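MexT protein (PDB 6L33) probably binds DNA as a LysR-type transcriptional activator of the MexEF-OprN efflux pump, this chain being its regulatory domain. Local coordinates at residues 22-34 / 194-206. Residues are numbered along the deposited sequence; the frame is centred on the assembly and turned at random.
Sequences LLPPLLRRLRAEA and AERWLRSRISMFI
The carboxylate of Glu33 takes the indole N-H of Trp197 on OE2, with NE1 to OE2 at 3.1 Å. The bond is bent, 137° at the hydrogen: OE2 lies in the indole plane, whereas the N-H reaches OE2 from 53° out of the carboxylate plane. OE1 faces NE of Arg201 in a salt bridge, though the placing of OE1 is less sure. This polar cluster lies toward the C-terminal end of helix 18-33, which packs on helix 193-203 with local axes at 134° in one subdomain of the periplasmic-binding-protein-like fold of LysR regulators. One face of the Arg201 guanidinium lies over Trp197 NE1, and each donor turns to its own carboxylate oxygen.

Farther back along helix 18-33, branched aliphatic side chains pack between the helices. Leu30 CD1 touches Trp197 CH2 at 3.2 Å, and Ala34, small enough to fit beside it, adds its CB. Leu26 sends CD2 to within 3.5 Å of Ile202 CD1, a tight pair. Ile202 also packs on Val62 of strand 60-62, while Leu23 and Leu27 meet the second subunit.

Pro24 and Pro25 have no N-H for the preceding turn, hence a kink there. Near the chain's C-terminus, Phe205's flat ring can lay one face over Pro25 C and Leu26 CA, a CH-pi contact 4.2 Å from CA to centroid; Pro25 CB reaches Phe205 CD1 at 3.5 Å.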
ATOM      1  N   LEU B  22      -2.794 -14.324  -2.242  1.00 26.58           N
ATOM      2  CA  LEU B  22      -2.392 -15.264  -1.201  1.00 18.96           C
ATOM      3  C   LEU B  22      -3.271 -15.154   0.039  1.00 31.53           C
ATOM      4  O   LEU B  22      -3.641 -16.174   0.633  1.00 28.86           O
ATOM      5  CB  LEU B  22      -0.925 -15.028  -0.833  1.00 27.11           C
ATOM      6  CG  LEU B  22      -0.224 -15.947   0.177  1.00 30.29           C
ATOM      7  CD1 LEU B  22       1.255 -16.040  -0.160  1.00 32.29           C
ATOM      8  CD2 LEU B  22      -0.400 -15.462   1.608  1.00 38.25           C
ATOM      9  N   LEU B  23      -3.606 -13.930   0.444  1.00 32.19           N
ATOM     10  CA  LEU B  23      -4.234 -13.715   1.748  1.00 24.32           C
ATOM     11  C   LEU B  23      -5.614 -14.354   1.878  1.00 29.24           C
ATOM     12  O   LEU B  23      -5.853 -15.032   2.892  1.00 26.96           O
ATOM     13  CB  LEU B  23      -4.274 -12.210   2.043  1.00 29.34           C
ATOM     14  CG  LEU B  23      -4.111 -11.712   3.481  1.00 26.78           C
ATOM     15  CD1 LEU B  23      -4.031 -10.206   3.522  1.00 28.75           C
ATOM     16  CD2 LEU B  23      -5.261 -12.163   4.323  1.00 38.38           C
ATOM     17  N   PRO B  24      -6.557 -14.179   0.946  1.00 24.61           N
ATOM     18  CA  PRO B  24      -7.924 -14.692   1.175  1.00 27.20           C
ATOM     19  C   PRO B  24      -7.959 -16.201   1.378  1.00 33.49           C
ATOM     20  O   PRO B  24      -8.548 -16.664   2.366  1.00 31.91           O
ATOM     21  CB  PRO B  24      -8.685 -14.261  -0.089  1.00 28.29           C
ATOM     22  CG  PRO B  24      -7.958 -13.054  -0.550  1.00 31.46           C
ATOM     23  CD  PRO B  24      -6.507 -13.325  -0.257  1.00 24.83           C
ATOM     24  N   PRO B  25      -7.355 -17.014   0.496  1.00 31.35           N
ATOM     25  CA  PRO B  25      -7.374 -18.461   0.767  1.00 30.02           C
ATOM     26  C   PRO B  25      -6.568 -18.843   1.993  1.00 32.38           C
ATOM     27  O   PRO B  25      -6.932 -19.800   2.687  1.00 30.52           O
ATOM     28  CB  PRO B  25      -6.783 -19.070  -0.511  1.00 29.97           C
ATOM     29  CG  PRO B  25      -5.906 -18.016  -1.042  1.00 33.35           C
ATOM     30  CD  PRO B  25      -6.629 -16.733  -0.760  1.00 26.94           C
ATOM     31  N   LEU B  26      -5.487 -18.119   2.284  1.00 30.79           N
ATOM     32  CA  LEU B  26      -4.679 -18.435   3.454  1.00 26.03           C
ATOM     33  C   LEU B  26      -5.470 -18.217   4.738  1.00 36.78           C
ATOM     34  O   LEU B  26      -5.533 -19.100   5.599  1.00 34.79           O
ATOM     35  CB  LEU B  26      -3.409 -17.588   3.453  1.00 26.44           C
ATOM     36  CG  LEU B  26      -2.512 -17.759   4.675  1.00 32.44           C
ATOM     37  CD1 LEU B  26      -1.606 -18.978   4.523  1.00 36.97           C
ATOM     38  CD2 LEU B  26      -1.709 -16.498   4.935  1.00 27.84           C
ATOM     39  N   LEU B  27      -6.095 -17.042   4.872  1.00 33.36           N
ATOM     40  CA  LEU B  27      -6.854 -16.718   6.078  1.00 35.05           C
ATOM     41  C   LEU B  27      -7.881 -17.791   6.411  1.00 30.81           C
ATOM     42  O   LEU B  27      -8.085 -18.124   7.585  1.00 32.81           O
ATOM     43  CB  LEU B  27      -7.555 -15.372   5.907  1.00 36.85           C
ATOM     44  CG  LEU B  27      -6.916 -14.151   6.561  1.00 43.14           C
ATOM     45  CD1 LEU B  27      -7.917 -13.016   6.588  1.00 43.54           C
ATOM     46  CD2 LEU B  27      -6.405 -14.454   7.959  1.00 43.36           C
ATOM     47  N   ARG B  28      -8.539 -18.341   5.390  1.00 27.89           N
ATOM     48  CA  ARG B  28      -9.564 -19.352   5.630  1.00 35.78           C
ATOM     49  C   ARG B  28      -8.977 -20.621   6.237  1.00 36.17           C
ATOM     50  O   ARG B  28      -9.629 -21.263   7.069  1.00 30.29           O
ATOM     51  CB  ARG B  28     -10.297 -19.668   4.327  1.00 37.37           C
ATOM     52  CG  ARG B  28     -11.107 -18.504   3.781  1.00 31.78           C
ATOM     53  CD  ARG B  28     -11.889 -18.905   2.539  1.00 43.07           C
ATOM     54  NE  ARG B  28     -11.088 -18.794   1.324  1.00 45.41           N
ATOM     55  CZ  ARG B  28     -11.247 -17.842   0.410  1.00 46.89           C
ATOM     56  NH1 ARG B  28     -12.180 -16.914   0.572  1.00 49.59           N
ATOM     57  NH2 ARG B  28     -10.473 -17.817  -0.668  1.00 44.66           N
ATOM     58  N   ARG B  29      -7.755 -20.991   5.850  1.00 28.42           N
ATOM     59  CA  ARG B  29      -7.157 -22.216   6.371  1.00 29.98           C
ATOM     60  C   ARG B  29      -6.789 -22.070   7.844  1.00 38.55           C
ATOM     61  O   ARG B  29      -7.146 -22.921   8.668  1.00 33.81           O
ATOM     62  CB  ARG B  29      -5.933 -22.605   5.540  1.00 30.06           C
ATOM     63  CG  ARG B  29      -5.405 -24.018   5.810  1.00 31.10           C
ATOM     64  CD  ARG B  29      -6.535 -24.985   6.151  1.00 30.28           C
ATOM     65  NE  ARG B  29      -6.316 -26.331   5.625  1.00 38.40           N
ATOM     66  CZ  ARG B  29      -5.619 -27.275   6.249  1.00 36.38           C
ATOM     67  NH1 ARG B  29      -5.061 -27.024   7.424  1.00 42.50           N
ATOM     68  NH2 ARG B  29      -5.477 -28.472   5.697  1.00 44.34           N
ATOM     69  N   LEU B  30      -6.071 -20.997   8.196  1.00 36.64           N
ATOM     70  CA  LEU B  30      -5.682 -20.805   9.590  1.00 39.78           C
ATOM     71  C   LEU B  30      -6.903 -20.668  10.489  1.00 36.06           C
ATOM     72  O   LEU B  30      -6.911 -21.163  11.621  1.00 36.43           O
ATOM     73  CB  LEU B  30      -4.780 -19.579   9.735  1.00 35.96           C
ATOM     74  CG  LEU B  30      -3.370 -19.594   9.133  1.00 42.84           C
ATOM     75  CD1 LEU B  30      -2.717 -20.944   9.269  1.00 44.44           C
ATOM     76  CD2 LEU B  30      -3.392 -19.194   7.698  1.00 41.90           C
ATOM     77  N   ARG B  31      -7.948 -20.001   9.997  1.00 35.48           N
ATOM     78  CA  ARG B  31      -9.170 -19.844  10.777  1.00 33.03           C
ATOM     79  C   ARG B  31      -9.823 -21.191  11.059  1.00 43.12           C
ATOM     80  O   ARG B  31     -10.243 -21.463  12.191  1.00 34.43           O
ATOM     81  CB  ARG B  31     -10.136 -18.924  10.031  1.00 38.94           C
ATOM     82  CG  ARG B  31     -11.359 -18.496  10.820  1.00 43.82           C
ATOM     83  CD  ARG B  31     -12.131 -17.450  10.037  1.00 45.69           C
ATOM     84  NE  ARG B  31     -11.230 -16.453   9.466  1.00 46.41           N
ATOM     85  CZ  ARG B  31     -11.365 -15.928   8.253  1.00 45.87           C
ATOM     86  NH1 ARG B  31     -12.368 -16.305   7.472  1.00 45.19           N
ATOM     87  NH2 ARG B  31     -10.493 -15.026   7.818  1.00 43.76           N
ATOM     88  N   ALA B  32      -9.903 -22.055  10.044  1.00 35.30           N
ATOM     89  CA  ALA B  32     -10.627 -23.314  10.189  1.00 30.75           C
ATOM     90  C   ALA B  32      -9.907 -24.275  11.128  1.00 36.15           C
ATOM     91  O   ALA B  32     -10.554 -25.025  11.869  1.00 34.78           O
ATOM     92  CB  ALA B  32     -10.835 -23.956   8.818  1.00 23.83           C
ATOM     93  N   GLU B  33      -8.575 -24.275  11.118  1.00 33.65           N
ATOM     94  CA  GLU B  33      -7.828 -25.231  11.925  1.00 42.79           C
ATOM     95  C   GLU B  33      -7.223 -24.631  13.186  1.00 36.52           C
ATOM     96  O   GLU B  33      -6.934 -25.378  14.127  1.00 34.97           O
ATOM     97  CB  GLU B  33      -6.723 -25.890  11.085  1.00 42.95           C
ATOM     98  CG  GLU B  33      -5.489 -25.039  10.848  1.00 33.74           C
ATOM     99  CD  GLU B  33      -4.346 -25.843  10.251  1.00 44.57           C
ATOM    100  OE1 GLU B  33      -4.116 -25.738   9.027  1.00 38.15           O
ATOM    101  OE2 GLU B  33      -3.682 -26.585  11.004  1.00 45.84           O
ATOM    102  N   ALA B  34      -7.035 -23.315  13.239  1.00 32.76           N
ATOM    103  CA  ALA B  34      -6.501 -22.642  14.424  1.00 41.34           C
ATOM    104  C   ALA B  34      -7.290 -21.361  14.643  1.00 39.89           C
ATOM    105  O   ALA B  34      -6.829 -20.260  14.323  1.00 34.20           O
ATOM    106  CB  ALA B  34      -5.005 -22.359  14.268  1.00 32.73           C
ATOM    107  N   ALA B 194       5.930 -23.962  15.443  1.00 33.56           N
ATOM    108  CA  ALA B 194       4.857 -23.028  15.122  1.00 42.30           C
ATOM    109  C   ALA B 194       5.172 -22.246  13.853  1.00 29.20           C
ATOM    110  O   ALA B 194       4.277 -21.969  13.046  1.00 30.78           O
ATOM    111  CB  ALA B 194       4.618 -22.078  16.295  1.00 38.24           C
ATOM    112  N   GLU B 195       6.442 -21.890  13.656  1.00 33.39           N
ATOM    113  CA  GLU B 195       6.827 -21.174  12.445  1.00 38.64           C
ATOM    114  C   GLU B 195       6.907 -22.108  11.244  1.00 33.80           C
ATOM    115  O   GLU B 195       6.480 -21.741  10.143  1.00 24.77           O
ATOM    116  CB  GLU B 195       8.155 -20.454  12.664  1.00 32.99           C
ATOM    117  CG  GLU B 195       8.066 -19.329  13.677  1.00 36.89           C
ATOM    118  CD  GLU B 195       7.082 -18.252  13.267  1.00 47.21           C
ATOM    119  OE1 GLU B 195       6.420 -17.679  14.158  1.00 49.83           O
ATOM    120  OE2 GLU B 195       6.969 -17.981  12.052  1.00 42.06           O
ATOM    121  N   ARG B 196       7.454 -23.314  11.430  1.00 29.01           N
ATOM    122  CA  ARG B 196       7.393 -24.322  10.376  1.00 31.21           C
ATOM    123  C   ARG B 196       5.956 -24.550   9.934  1.00 32.79           C
ATOM    124  O   ARG B 196       5.675 -24.711   8.740  1.00 30.13           O
ATOM    125  CB  ARG B 196       8.017 -25.634  10.862  1.00 46.59           C
ATOM    126  CG  ARG B 196       7.548 -26.882  10.111  1.00 45.50           C
ATOM    127  CD  ARG B 196       6.451 -27.642  10.863  1.00 48.39           C
ATOM    128  NE  ARG B 196       5.777 -28.609   9.999  1.00 52.32           N
ATOM    129  CZ  ARG B 196       4.611 -29.183  10.281  1.00 51.77           C
ATOM    130  NH1 ARG B 196       3.978 -28.889  11.408  1.00 49.80           N
ATOM    131  NH2 ARG B 196       4.076 -30.051   9.433  1.00 67.56           N
ATOM    132  N   TRP B 197       5.031 -24.560  10.893  1.00 35.09           N
ATOM    133  CA  TRP B 197       3.624 -24.772  10.582  1.00 33.02           C
ATOM    134  C   TRP B 197       3.064 -23.623   9.751  1.00 30.84           C
ATOM    135  O   TRP B 197       2.378 -23.849   8.747  1.00 25.77           O
ATOM    136  CB  TRP B 197       2.837 -24.942  11.880  1.00 37.28           C
ATOM    137  CG  TRP B 197       1.370 -25.056  11.691  1.00 41.91           C
ATOM    138  CD1 TRP B 197       0.674 -26.173  11.338  1.00 42.35           C
ATOM    139  CD2 TRP B 197       0.406 -24.014  11.854  1.00 41.82           C
ATOM    140  NE1 TRP B 197      -0.667 -25.891  11.268  1.00 42.26           N
ATOM    141  CE2 TRP B 197      -0.858 -24.570  11.578  1.00 42.02           C
ATOM    142  CE3 TRP B 197       0.488 -22.662  12.200  1.00 40.77           C
ATOM    143  CZ2 TRP B 197      -2.028 -23.825  11.642  1.00 43.35           C
ATOM    144  CZ3 TRP B 197      -0.674 -21.924  12.263  1.00 35.22           C
ATOM    145  CH2 TRP B 197      -1.916 -22.509  11.994  1.00 41.89           C
ATOM    146  N   LEU B 198       3.353 -22.383  10.149  1.00 31.70           N
ATOM    147  CA  LEU B 198       2.869 -21.233   9.391  1.00 27.48           C
ATOM    148  C   LEU B 198       3.437 -21.230   7.978  1.00 23.50           C
ATOM    149  O   LEU B 198       2.707 -21.018   7.003  1.00 27.67           O
ATOM    150  CB  LEU B 198       3.226 -19.937  10.118  1.00 33.46           C
ATOM    151  CG  LEU B 198       2.968 -18.641   9.346  1.00 28.75           C
ATOM    152  CD1 LEU B 198       1.501 -18.529   8.959  1.00 33.11           C
ATOM    153  CD2 LEU B 198       3.407 -17.437  10.162  1.00 26.68           C
ATOM    154  N   ARG B 199       4.745 -21.475   7.849  1.00 22.47           N
ATOM    155  CA  ARG B 199       5.374 -21.463   6.531  1.00 24.23           C
ATOM    156  C   ARG B 199       4.826 -22.574   5.645  1.00 26.97           C
ATOM    157  O   ARG B 199       4.594 -22.363   4.448  1.00 24.29           O
ATOM    158  CB  ARG B 199       6.891 -21.581   6.673  1.00 26.47           C
ATOM    159  CG  ARG B 199       7.523 -20.432   7.445  1.00 23.20           C
ATOM    160  CD  ARG B 199       9.022 -20.370   7.225  1.00 29.08           C
ATOM    161  NE  ARG B 199       9.677 -21.634   7.544  1.00 28.57           N
ATOM    162  CZ  ARG B 199      10.209 -21.925   8.726  1.00 34.50           C
ATOM    163  NH1 ARG B 199      10.164 -21.040   9.714  1.00 29.23           N
ATOM    164  NH2 ARG B 199      10.787 -23.103   8.922  1.00 32.64           N
ATOM    165  N   SER B 200       4.612 -23.765   6.210  1.00 26.82           N
ATOM    166  CA  SER B 200       4.006 -24.836   5.426  1.00 30.73           C
ATOM    167  C   SER B 200       2.584 -24.481   5.015  1.00 32.80           C
ATOM    168  O   SER B 200       2.112 -24.928   3.963  1.00 35.06           O
ATOM    169  CB  SER B 200       4.031 -26.152   6.207  1.00 30.39           C
ATOM    170  OG  SER B 200       3.211 -26.089   7.361  1.00 35.73           O
ATOM    171  N   ARG B 201       1.893 -23.665   5.814  1.00 32.16           N
ATOM    172  CA  ARG B 201       0.548 -23.236   5.443  1.00 31.54           C
ATOM    173  C   ARG B 201       0.583 -22.178   4.344  1.00 31.28           C
ATOM    174  O   ARG B 201      -0.290 -22.168   3.468  1.00 35.06           O
ATOM    175  CB  ARG B 201      -0.202 -22.717   6.671  1.00 31.35           C
ATOM    176  CG  ARG B 201      -1.118 -23.752   7.323  1.00 36.65           C
ATOM    177  CD  ARG B 201      -0.348 -25.014   7.686  1.00 40.81           C
ATOM    178  NE  ARG B 201      -1.212 -26.101   8.134  1.00 45.05           N
ATOM    179  CZ  ARG B 201      -0.772 -27.311   8.467  1.00 46.64           C
ATOM    180  NH1 ARG B 201       0.523 -27.587   8.403  1.00 43.11           N
ATOM    181  NH2 ARG B 201      -1.626 -28.245   8.867  1.00 52.24           N
ATOM    182  N   ILE B 202       1.575 -21.283   4.368  1.00 29.43           N
ATOM    183  CA  ILE B 202       1.726 -20.325   3.274  1.00 35.31           C
ATOM    184  C   ILE B 202       2.051 -21.051   1.976  1.00 32.41           C
ATOM    185  O   ILE B 202       1.505 -20.730   0.912  1.00 30.63           O
ATOM    186  CB  ILE B 202       2.806 -19.277   3.605  1.00 26.78           C
ATOM    187  CG1 ILE B 202       2.483 -18.545   4.907  1.00 31.62           C
ATOM    188  CG2 ILE B 202       2.936 -18.282   2.456  1.00 24.06           C
ATOM    189  CD1 ILE B 202       1.666 -17.297   4.713  1.00 39.55           C
ATOM    190  N   SER B 203       2.952 -22.035   2.039  1.00 30.88           N
ATOM    191  CA  SER B 203       3.366 -22.752   0.838  1.00 34.66           C
ATOM    192  C   SER B 203       2.232 -23.561   0.225  1.00 38.47           C
ATOM    193  O   SER B 203       2.297 -23.897  -0.962  1.00 43.55           O
ATOM    194  CB  SER B 203       4.548 -23.668   1.157  1.00 32.22           C
ATOM    195  OG  SER B 203       5.630 -22.930   1.698  1.00 45.33           O
HETATM  196  N   MSE B 204       1.198 -23.865   1.000  1.00 39.34           N
HETATM  197  CA  MSE B 204       0.049 -24.614   0.512  1.00 36.96           C
HETATM  198  C   MSE B 204      -0.763 -23.789  -0.489  1.00 35.26           C
HETATM  199  O   MSE B 204      -1.600 -24.326  -1.214  1.00 40.47           O
HETATM  200  CB  MSE B 204      -0.827 -25.045   1.692  1.00 32.71           C
HETATM  201  CG  MSE B 204      -1.917 -26.048   1.363  1.00 47.86           C
HETATM  202 SE   MSE B 204      -3.263 -26.123   2.772  1.00121.40          SE
HETATM  203  CE  MSE B 204      -2.083 -25.957   4.315  1.00 37.31           C
ATOM    204  N   PHE B 205      -0.500 -22.483  -0.537  1.00 30.29           N
ATOM    205  CA  PHE B 205      -1.245 -21.576  -1.397  1.00 36.88           C
ATOM    206  C   PHE B 205      -0.380 -20.830  -2.405  1.00 42.35           C
ATOM    207  O   PHE B 205      -0.924 -20.075  -3.221  1.00 47.71           O
ATOM    208  CB  PHE B 205      -2.028 -20.567  -0.547  1.00 38.65           C
ATOM    209  CG  PHE B 205      -3.091 -21.197   0.302  1.00 28.45           C
ATOM    210  CD1 PHE B 205      -4.298 -21.584  -0.255  1.00 35.13           C
ATOM    211  CD2 PHE B 205      -2.880 -21.416   1.652  1.00 36.57           C
ATOM    212  CE1 PHE B 205      -5.279 -22.172   0.521  1.00 43.51           C
ATOM    213  CE2 PHE B 205      -3.857 -22.002   2.433  1.00 44.85           C
ATOM    214  CZ  PHE B 205      -5.058 -22.380   1.868  1.00 42.26           C
ATOM    215  N   ILE B 206       0.935 -21.011  -2.380  1.00 39.96           N
ATOM    216  CA  ILE B 206       1.798 -20.419  -3.397  1.00 39.22           C
ATOM    217  C   ILE B 206       2.951 -21.362  -3.717  1.00 53.80           C
ATOM    218  O   ILE B 206       3.328 -21.524  -4.878  1.00 61.09           O
ATOM    219  CB  ILE B 206       2.326 -19.040  -2.961  1.00 48.58           C
ATOM    220  CG1 ILE B 206       3.040 -18.355  -4.130  1.00 61.79           C
ATOM    221  CG2 ILE B 206       3.267 -19.178  -1.776  1.00 43.43           C
ATOM    222  CD1 ILE B 206       2.111 -17.907  -5.241  1.00 48.36           C
TER